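Local coordinates for protein putative cytochrome P450 154A1 (Streptomyces coelicolor, PDB 1ODO) that is a putative cytochrome P450, a haem protein that holds 4-phenyl-1H-imidazole in its ligand pocket, at residues Asp34-Val38 with Thr75-Ala79; Ser56-Ala62 with Arg295-Ile301; Leu191-Asp196 with Arg233-Leu237. One frame throughout, in Å; residues are numbered along the deposited sequence.

How the interactions relate
Around a P450 haem, distant parts of the chain meet at separate contacts, and these three illustrate the principle. Interactions 1 and 2 both reach the mixed beta sheet, the first at the turn between strands 30-35 and 38-43, the second at an outermost strand, 58-59; their centres are 19 Å apart. Interaction 2 meets the haem directly, through hydrogen bonds from Arg295. Interaction 3 joins two helices beside the pocket, the Leu237 side chain lying about 5 Å from 4-phenyl-1H-imidazole; the Leu78 side chain of interaction 1 is about 10 Å from it. Interaction 3 is nested in the chain loop closed by interaction 2, 27 Å away between centres. None touches another.

Interaction 1 of 3, residues Asp34-Val38 with Thr75-Ala79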
loop_
_atom_site.group_PDB
_atom_site.type_symbol
_atom_site.label_atom_id
_atom_site.label_comp_id
_atom_site.label_asym_id
_atom_site.label_seq_id
_atom_site.Cartn_x
_atom_site.Cartn_y
_atom_site.Cartn_z
ATOM N N ASP A 34 -8.347 -4.477 18.750
ATOM C CA ASP A 34 -7.145 -5.230 19.057
ATOM C C ASP A 34 -6.500 -5.615 17.731
ATOM O O ASP A 34 -7.141 -6.225 16.874
ATOM C CB ASP A 34 -7.483 -6.495 19.849
ATOM C CG ASP A 34 -6.265 -7.356 20.110
ATOM O OD1 ASP A 34 -5.821 -7.424 21.275
ATOM O OD2 ASP A 34 -5.745 -7.954 19.143
ATOM N N VAL A 35 -5.240 -5.234 17.559
ATOM C CA VAL A 35 -4.502 -5.539 16.336
ATOM C C VAL A 35 -3.346 -6.447 16.737
ATOM O O VAL A 35 -2.293 -5.977 17.166
ATOM C CB VAL A 35 -3.949 -4.253 15.681
ATOM C CG1 VAL A 35 -3.214 -4.592 14.383
ATOM C CG2 VAL A 35 -5.087 -3.286 15.409
ATOM N N LEU A 36 -3.565 -7.752 16.619
ATOM C CA LEU A 36 -2.556 -8.744 16.968
ATOM C C LEU A 36 -1.984 -8.555 18.376
ATOM O O LEU A 36 -0.775 -8.663 18.591
ATOM C CB LEU A 36 -1.429 -8.747 15.926
ATOM C CG LEU A 36 -1.745 -9.519 14.635
ATOM C CD1 LEU A 36 -2.802 -8.783 13.819
ATOM C CD2 LEU A 36 -0.473 -9.686 13.815
ATOM N N GLY A 37 -2.858 -8.270 19.340
ATOM C CA GLY A 37 -2.398 -8.085 20.706
ATOM C C GLY A 37 -2.209 -6.657 21.183
ATOM O O GLY A 37 -2.038 -6.424 22.379
ATOM N N VAL A 38 -2.213 -5.700 20.261
ATOM C CA VAL A 38 -2.045 -4.296 20.631
ATOM C C VAL A 38 -3.392 -3.601 20.477
ATOM O O VAL A 38 -4.013 -3.679 19.417
ATOM C CB VAL A 38 -1.000 -3.586 19.731
ATOM C CG1 VAL A 38 -1.079 -2.074 19.925
ATOM C CG2 VAL A 38 0.404 -4.083 20.075
ATOM N N THR A 75 7.465 -8.331 21.571
ATOM C CA THR A 75 6.405 -9.332 21.489
ATOM C C THR A 75 5.400 -9.176 20.350
ATOM O O THR A 75 4.783 -10.153 19.935
ATOM C CB THR A 75 5.597 -9.379 22.798
ATOM O OG1 THR A 75 4.983 -8.104 23.023
ATOM C CG2 THR A 75 6.504 -9.726 23.974
ATOM N N TRP A 76 5.237 -7.962 19.841
ATOM C CA TRP A 76 4.290 -7.723 18.755
ATOM C C TRP A 76 4.801 -8.162 17.385
ATOM O O TRP A 76 5.873 -7.746 16.946
ATOM C CB TRP A 76 3.927 -6.241 18.717
ATOM C CG TRP A 76 2.673 -5.917 17.961
ATOM C CD1 TRP A 76 1.515 -6.641 17.940
ATOM C CD2 TRP A 76 2.402 -4.708 17.241
ATOM N NE1 TRP A 76 0.535 -5.954 17.260
ATOM C CE2 TRP A 76 1.053 -4.763 16.822
ATOM C CE3 TRP A 76 3.167 -3.579 16.915
ATOM C CZ2 TRP A 76 0.450 -3.730 16.096
ATOM C CZ3 TRP A 76 2.567 -2.550 16.191
ATOM C CH2 TRP A 76 1.222 -2.634 15.791
ATOM N N PRO A 77 4.030 -9.014 16.692
ATOM C CA PRO A 77 4.419 -9.499 15.365
ATOM C C PRO A 77 4.532 -8.381 14.329
ATOM O O PRO A 77 5.201 -8.543 13.314
ATOM C CB PRO A 77 3.310 -10.493 15.020
ATOM C CG PRO A 77 2.907 -11.028 16.367
ATOM C CD PRO A 77 2.861 -9.760 17.199
ATOM N N LEU A 78 3.875 -7.249 14.584
ATOM C CA LEU A 78 3.919 -6.122 13.651
ATOM C C LEU A 78 4.925 -5.047 14.053
ATOM O O LEU A 78 4.877 -3.927 13.547
ATOM C CB LEU A 78 2.532 -5.479 13.530
ATOM C CG LEU A 78 1.381 -6.380 13.073
ATOM C CD1 LEU A 78 0.139 -5.532 12.841
ATOM C CD2 LEU A 78 1.767 -7.103 11.794
ATOM N N ALA A 79 5.846 -5.399 14.948
ATOM C CA ALA A 79 6.862 -4.464 15.423
ATOM C C ALA A 79 7.607 -3.685 14.341
ATOM O O ALA A 79 7.878 -2.496 14.507
ATOM C CB ALA A 79 7.867 -5.204 16.310
#
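A tight hairpin turn can offer both a carbonyl and an apolar surface to a passing loop, and here a single indole uses both. The polar link is Trp76 NE1 to Val35 O, a hydrogen bond of 2.8 Å. Val35 O also accepts Val38 N at 3.1 Å, while Val35 N donates to Val38 O at 2.7 Å, closing a type I' turn around Leu36 and Gly37. Asp34 OD2 accepts Gly37 N at 2.9 Å, an Asx motif; a side chain on Gly37 would run into the Leu36 carbonyl. Among the apolar contacts, Val38 CG2 sits 3.3 Å from the centroid of the Trp76 five-membered ring, a CH-pi contact squarely over its face. Val35 CG1 meets Leu78 CD1 at 3.8 Å, and Leu36 CD2 approaches Leu78 CG at 3.9 Å and Pro77 CB at 4.1 Å. Segment 34-38 is the two-residue hairpin turn joining strands 30-35 and 38-43 of the P450 sheet, packed against the loop that leads into helix 80-83.

Interaction 2 of 3, residues Ser56-Ala62 with Arg295-Ile301; sequences SDVSKDA and RYAVTDI. With HEM (protoporphyrin IX containing Fe), chain B.
Segments 56-62 and 295-301 run antiparallel. Ser59 and Tyr296 form a hydrogen-bonded pair, Ser59 N to Tyr296 O at 2.9 Å and Tyr296 N to Ser59 O at 2.7 Å, side chains on one face; Val58 and Ala297, a non-hydrogen-bonded pair, take the other. Val298 N donates to Asp57 O at 2.7 Å. The Tyr296 ring (chi1 -34°, between wells) brings CE1 to 3.6 Å from Ala62 CB; a water donates to Lys60 O and bonds Tyr296 OH, each at 2.7 Å. Arg295 (chi1 m, chi2 and chi3 t) binds a haem propionate, NH1 to O1D at 2.8 Å and NH2 to O2D at 2.9 Å, a pairing characteristic of P450 haem sites. Lys60 NZ is hydrogen-bonded to Phe88 O, and Lys60 also makes a cation-pi contact with Phe88. Asp61 N to Ser59 OG, 2.8 Å, fits an ST turn, though the place of Ser59 OG is less sure; Asp61 OD1 caps Ala64 N. Strand 58-59 borders the sheet, with strand 314-317 beyond 292-297, helix 46-52 against Val58 and helix 62-65 against Ser59.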
loop_
_atom_site.group_PDB
_atom_site.type_symbol
_atom_site.label_atom_id
_atom_site.label_comp_id
_atom_site.label_asym_id
_atom_site.label_seq_id
_atom_site.Cartn_x
_atom_site.Cartn_y
_atom_site.Cartn_z
ATOM N N SER A 56 -0.861 18.475 15.199
ATOM C CA SER A 56 0.456 18.420 15.804
ATOM C C SER A 56 0.408 17.478 17.006
ATOM O O SER A 56 1.444 17.029 17.496
ATOM C CB SER A 56 0.874 19.817 16.270
ATOM O OG SER A 56 2.151 19.782 16.878
ATOM N N ASP A 57 -0.801 17.177 17.472
ATOM C CA ASP A 57 -0.980 16.292 18.622
ATOM C C ASP A 57 -1.023 14.796 18.321
ATOM O O ASP A 57 -1.286 13.992 19.209
ATOM C CB ASP A 57 -2.239 16.687 19.392
ATOM C CG ASP A 57 -2.192 18.120 19.878
ATOM O OD1 ASP A 57 -1.126 18.541 20.374
ATOM O OD2 ASP A 57 -3.219 18.819 19.768
ATOM N N VAL A 58 -0.766 14.431 17.070
ATOM C CA VAL A 58 -0.771 13.031 16.661
ATOM C C VAL A 58 0.591 12.759 16.035
ATOM O O VAL A 58 1.106 13.582 15.273
ATOM C CB VAL A 58 -1.901 12.756 15.654
ATOM C CG1 VAL A 58 -1.807 11.335 15.134
ATOM C CG2 VAL A 58 -3.252 12.982 16.337
ATOM N N SER A 59 1.170 11.604 16.351
ATOM C CA SER A 59 2.485 11.243 15.825
ATOM C C SER A 59 2.669 9.789 15.404
ATOM O O SER A 59 1.950 8.899 15.862
ATOM C CB SER A 59 3.535 11.576 16.890
ATOM O OG SER A 59 4.788 10.971 16.620
ATOM N N LYS A 60 3.654 9.565 14.534
ATOM C CA LYS A 60 3.977 8.230 14.040
ATOM C C LYS A 60 5.295 7.793 14.682
ATOM O O LYS A 60 5.795 6.702 14.406
ATOM C CB LYS A 60 4.154 8.225 12.516
ATOM C CG LYS A 60 2.901 8.554 11.713
ATOM C CD LYS A 60 2.985 7.955 10.311
ATOM C CE LYS A 60 2.878 6.430 10.368
ATOM N NZ LYS A 60 3.325 5.762 9.117
ATOM N N ASP A 61 5.862 8.657 15.527
ATOM C CA ASP A 61 7.129 8.360 16.202
ATOM C C ASP A 61 6.877 7.638 17.524
ATOM O O ASP A 61 6.690 8.276 18.563
ATOM C CB ASP A 61 7.896 9.664 16.458
ATOM C CG ASP A 61 9.320 9.426 16.948
ATOM O OD1 ASP A 61 9.602 8.337 17.490
ATOM O OD2 ASP A 61 10.156 10.341 16.803
ATOM N N ALA A 62 6.879 6.307 17.472
ATOM C CA ALA A 62 6.646 5.474 18.651
ATOM C C ALA A 62 7.710 5.668 19.724
ATOM O O ALA A 62 7.409 5.748 20.912
ATOM C CB ALA A 62 6.590 4.003 18.243
ATOM N N ARG A 295 -0.288 5.221 14.901
ATOM C CA ARG A 295 -0.063 6.596 15.332
ATOM C C ARG A 295 -0.326 6.680 16.827
ATOM O O ARG A 295 -0.943 5.782 17.396
ATOM C CB ARG A 295 -0.970 7.560 14.565
ATOM C CG ARG A 295 -0.434 7.908 13.179
ATOM C CD ARG A 295 -1.372 8.861 12.448
ATOM N NE ARG A 295 -0.758 9.450 11.260
ATOM C CZ ARG A 295 -0.593 8.825 10.097
ATOM N NH1 ARG A 295 -0.994 7.569 9.936
ATOM N NH2 ARG A 295 -0.029 9.467 9.083
ATOM N N TYR A 296 0.140 7.749 17.462
ATOM C CA TYR A 296 -0.052 7.915 18.899
ATOM C C TYR A 296 -0.448 9.336 19.266
ATOM O O TYR A 296 -0.063 10.292 18.600
ATOM C CB TYR A 296 1.238 7.531 19.634
ATOM C CG TYR A 296 1.956 6.401 18.939
ATOM C CD1 TYR A 296 2.944 6.659 17.989
ATOM C CD2 TYR A 296 1.545 5.081 19.122
ATOM C CE1 TYR A 296 3.498 5.628 17.226
ATOM C CE2 TYR A 296 2.086 4.048 18.367
ATOM C CZ TYR A 296 3.055 4.325 17.420
ATOM O OH TYR A 296 3.545 3.303 16.638
ATOM N N ALA A 297 -1.224 9.466 20.334
ATOM C CA ALA A 297 -1.663 10.775 20.787
ATOM C C ALA A 297 -0.545 11.413 21.604
ATOM O O ALA A 297 -0.089 10.847 22.599
ATOM C CB ALA A 297 -2.924 10.639 21.634
ATOM N N VAL A 298 -0.095 12.585 21.172
ATOM C CA VAL A 298 0.970 13.296 21.871
ATOM C C VAL A 298 0.399 13.903 23.149
ATOM O O VAL A 298 1.116 14.121 24.129
ATOM C CB VAL A 298 1.556 14.409 20.983
ATOM C CG1 VAL A 298 2.673 15.136 21.720
ATOM C CG2 VAL A 298 2.072 13.804 19.680
ATOM N N THR A 299 -0.905 14.163 23.126
ATOM C CA THR A 299 -1.609 14.739 24.267
ATOM C C THR A 299 -3.038 14.199 24.215
ATOM O O THR A 299 -3.429 13.588 23.223
ATOM C CB THR A 299 -1.644 16.281 24.182
ATOM O OG1 THR A 299 -2.167 16.818 25.403
ATOM C CG2 THR A 299 -2.520 16.730 23.020
ATOM N N ASP A 300 -3.812 14.403 25.275
ATOM C CA ASP A 300 -5.188 13.916 25.286
ATOM C C ASP A 300 -5.939 14.538 24.111
ATOM O O ASP A 300 -5.762 15.721 23.814
ATOM C CB ASP A 300 -5.903 14.312 26.581
ATOM C CG ASP A 300 -5.502 13.454 27.772
ATOM O OD1 ASP A 300 -4.695 12.511 27.616
ATOM O OD2 ASP A 300 -6.013 13.730 28.877
ATOM N N ILE A 301 -6.775 13.740 23.455
ATOM C CA ILE A 301 -7.559 14.208 22.319
ATOM C C ILE A 301 -9.030 13.849 22.529
ATOM O O ILE A 301 -9.362 12.695 22.797
ATOM C CB ILE A 301 -7.078 13.565 20.998
ATOM C CG1 ILE A 301 -5.619 13.947 20.737
ATOM C CG2 ILE A 301 -7.976 14.013 19.844
ATOM C CD1 ILE A 301 -5.000 13.243 19.543
HETATM C CHA HEM B . 3.037 5.853 2.708
HETATM C CHB HEM B . 5.946 4.975 -1.028
HETATM C CHC HEM B . 2.311 2.814 -3.359
HETATM C CHD HEM B . -0.570 3.678 0.386
HETATM C C1A HEM B . 4.153 5.830 1.907
HETATM C C2A HEM B . 5.463 6.382 2.238
HETATM C C3A HEM B . 6.275 6.133 1.201
HETATM C C4A HEM B . 5.503 5.427 0.188
HETATM C CMA HEM B . 7.762 6.502 1.059
HETATM C CAA HEM B . 5.794 7.107 3.560
HETATM C CBA HEM B . 5.388 8.590 3.487
HETATM C CGA HEM B . 5.656 9.409 4.748
HETATM O O1A HEM B . 5.496 8.791 5.860
HETATM O O2A HEM B . 5.991 10.585 4.622
HETATM C C1B HEM B . 5.225 4.308 -1.983
HETATM C C2B HEM B . 5.768 3.851 -3.249
HETATM C C3B HEM B . 4.746 3.239 -3.915
HETATM C C4B HEM B . 3.574 3.313 -3.071
HETATM C CMB HEM B . 7.231 4.046 -3.700
HETATM C CAB HEM B . 4.758 2.569 -5.302
HETATM C CBB HEM B . 5.017 3.533 -6.472
HETATM C C1C HEM B . 1.198 2.873 -2.534
HETATM C C2C HEM B . -0.118 2.315 -2.884
HETATM C C3C HEM B . -0.929 2.553 -1.828
HETATM C C4C HEM B . -0.135 3.252 -0.840
HETATM C CMC HEM B . -0.415 1.596 -4.236
HETATM C CAC HEM B . -2.421 2.195 -1.591
HETATM C CBC HEM B . -3.399 2.504 -2.730
HETATM C C1D HEM B . 0.142 4.336 1.350
HETATM C C2D HEM B . -0.364 4.748 2.638
HETATM C C3D HEM B . 0.651 5.353 3.299
HETATM C C4D HEM B . 1.793 5.332 2.414
HETATM C CMD HEM B . -1.805 4.503 3.130
HETATM C CAD HEM B . 0.591 5.918 4.727
HETATM C CBD HEM B . -0.235 7.187 4.965
HETATM C CGD HEM B . -0.174 7.476 6.449
HETATM O O1D HEM B . -1.192 7.307 7.131
HETATM O O2D HEM B . 0.940 7.830 6.902
HETATM N NA HEM B . 4.208 5.265 0.655
HETATM N NB HEM B . 3.881 3.960 -1.893
HETATM N NC HEM B . 1.157 3.443 -1.285
HETATM N ND HEM B . 1.481 4.695 1.221
HETATM FE FE HEM B . 2.668 4.355 -0.319
HETATM O O HOH W 1 4.717 4.255 14.401
#

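Interaction 3 of 3, residues Leu191-Asp196 with Arg233-Leu237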
loop_
_atom_site.group_PDB
_atom_site.type_symbol
_atom_site.label_atom_id
_atom_site.label_comp_id
_atom_site.label_asym_id
_atom_site.label_seq_id
_atom_site.Cartn_x
_atom_site.Cartn_y
_atom_site.Cartn_z
ATOM N N LEU A 191 15.095 -10.144 5.593
ATOM C CA LEU A 191 14.943 -8.944 4.780
ATOM C C LEU A 191 16.123 -7.991 4.972
ATOM O O LEU A 191 16.656 -7.450 4.000
ATOM C CB LEU A 191 13.622 -8.249 5.125
ATOM C CG LEU A 191 13.253 -6.953 4.391
ATOM C CD1 LEU A 191 13.390 -7.121 2.887
ATOM C CD2 LEU A 191 11.823 -6.575 4.760
ATOM N N TYR A 192 16.534 -7.783 6.217
ATOM C CA TYR A 192 17.658 -6.889 6.480
ATOM C C TYR A 192 18.918 -7.464 5.854
ATOM O O TYR A 192 19.806 -6.725 5.430
ATOM C CB TYR A 192 17.862 -6.692 7.985
ATOM C CG TYR A 192 17.015 -5.579 8.558
ATOM C CD1 TYR A 192 16.106 -5.823 9.587
ATOM C CD2 TYR A 192 17.125 -4.275 8.070
ATOM C CE1 TYR A 192 15.325 -4.795 10.116
ATOM C CE2 TYR A 192 16.349 -3.242 8.589
ATOM C CZ TYR A 192 15.453 -3.508 9.611
ATOM O OH TYR A 192 14.691 -2.491 10.131
ATOM N N GLU A 193 18.986 -8.788 5.791
ATOM C CA GLU A 193 20.139 -9.453 5.210
ATOM C C GLU A 193 20.254 -9.123 3.722
ATOM O O GLU A 193 21.316 -8.701 3.263
ATOM C CB GLU A 193 20.035 -10.964 5.421
ATOM C CG GLU A 193 21.192 -11.761 4.848
ATOM C CD GLU A 193 21.158 -13.210 5.290
ATOM O OE1 GLU A 193 20.132 -13.885 5.052
ATOM O OE2 GLU A 193 22.158 -13.672 5.880
ATOM N N VAL A 194 19.174 -9.299 2.963
ATOM C CA VAL A 194 19.238 -8.992 1.535
ATOM C C VAL A 194 19.388 -7.491 1.304
ATOM O O VAL A 194 19.909 -7.069 0.273
ATOM C CB VAL A 194 18.000 -9.519 0.753
ATOM C CG1 VAL A 194 18.085 -11.034 0.621
ATOM C CG2 VAL A 194 16.714 -9.119 1.451
ATOM N N LEU A 195 18.934 -6.688 2.263
ATOM C CA LEU A 195 19.041 -5.240 2.135
ATOM C C LEU A 195 20.506 -4.857 2.318
ATOM O O LEU A 195 21.044 -4.050 1.561
ATOM C CB LEU A 195 18.176 -4.528 3.182
ATOM C CG LEU A 195 16.671 -4.504 2.881
ATOM C CD1 LEU A 195 15.914 -3.932 4.076
ATOM C CD2 LEU A 195 16.413 -3.671 1.634
ATOM N N ASP A 196 21.157 -5.444 3.318
ATOM C CA ASP A 196 22.563 -5.139 3.559
ATOM C C ASP A 196 23.399 -5.547 2.352
ATOM O O ASP A 196 24.373 -4.881 2.007
ATOM C CB ASP A 196 23.076 -5.863 4.807
ATOM C CG ASP A 196 22.540 -5.259 6.086
ATOM O OD1 ASP A 196 22.192 -4.061 6.074
ATOM O OD2 ASP A 196 22.478 -5.973 7.105
ATOM N N ARG A 233 19.301 1.753 5.791
ATOM C CA ARG A 233 18.678 0.460 5.540
ATOM C C ARG A 233 17.165 0.485 5.731
ATOM O O ARG A 233 16.439 -0.141 4.964
ATOM C CB ARG A 233 19.331 -0.642 6.400
ATOM C CG ARG A 233 19.197 -0.491 7.902
ATOM C CD ARG A 233 20.415 -1.088 8.628
ATOM N NE ARG A 233 20.642 -2.514 8.370
ATOM C CZ ARG A 233 20.280 -3.499 9.192
ATOM N NH1 ARG A 233 19.662 -3.226 10.335
ATOM N NH2 ARG A 233 20.562 -4.762 8.884
ATOM N N ASP A 234 16.685 1.223 6.727
ATOM C CA ASP A 234 15.248 1.299 6.971
ATOM C C ASP A 234 14.514 2.084 5.887
ATOM O O ASP A 234 13.353 1.803 5.589
ATOM C CB ASP A 234 14.977 1.893 8.357
ATOM C CG ASP A 234 15.286 0.913 9.477
ATOM O OD1 ASP A 234 15.713 -0.225 9.172
ATOM O OD2 ASP A 234 15.100 1.272 10.659
ATOM N N THR A 235 15.176 3.074 5.298
ATOM C CA THR A 235 14.539 3.854 4.245
ATOM C C THR A 235 14.487 2.953 3.009
ATOM O O THR A 235 13.508 2.955 2.261
ATOM C CB THR A 235 15.323 5.136 3.930
ATOM O OG1 THR A 235 15.270 6.006 5.067
ATOM C CG2 THR A 235 14.724 5.854 2.722
ATOM N N LEU A 236 15.539 2.164 2.803
ATOM C CA LEU A 236 15.564 1.265 1.653
ATOM C C LEU A 236 14.495 0.190 1.836
ATOM O O LEU A 236 13.838 -0.210 0.880
ATOM C CB LEU A 236 16.938 0.609 1.504
ATOM C CG LEU A 236 18.045 1.543 1.010
ATOM C CD1 LEU A 236 19.359 0.775 0.932
ATOM C CD2 LEU A 236 17.674 2.101 -0.359
ATOM N N LEU A 237 14.321 -0.272 3.069
ATOM C CA LEU A 237 13.325 -1.299 3.363
ATOM C C LEU A 237 11.950 -0.766 2.965
ATOM O O LEU A 237 11.168 -1.452 2.305
ATOM C CB LEU A 237 13.351 -1.647 4.858
ATOM C CG LEU A 237 12.433 -2.776 5.348
ATOM C CD1 LEU A 237 12.985 -3.352 6.639
ATOM C CD2 LEU A 237 11.011 -2.262 5.546
#
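Where two helices cross steeply, side chains can interlock through both apolar and charged contacts. Helix segments 191-196 and 233-237 meet at 105°, their axes 10.2 Å apart. Leu191 opens the interface, its CD2 lying 3.9 Å from Leu237 CG. Tyr192 is sandwiched: Leu237 CD1 makes a CH-pi contact over one ring face, 4.2 Å from the centroid, and the Arg233 guanidinium covers the other, Arg233 CZ lying 3.4 Å from Tyr192 CD2. Tyr192 OH donates to Asp234 OD1 at 2.7 Å, while Asp234 OD2 accepts from the backbone of Glu85. A turn on from Leu191, Leu195 points at the partner helix, its CD1 3.5 Å from Leu237 CB. Asp196 closes the walk with a salt bridge to Arg233: OD2 to NH2 at 2.9 Å, and OD1 to NE at 3.2 Å. In P450 terms, 181-204 is helix G and 229-244 part of the long helix over the haem. Helix 161-175 packs on Leu191 and Leu195, helix 210-218 touches Leu236, and Leu237 lies toward the ligand pocket.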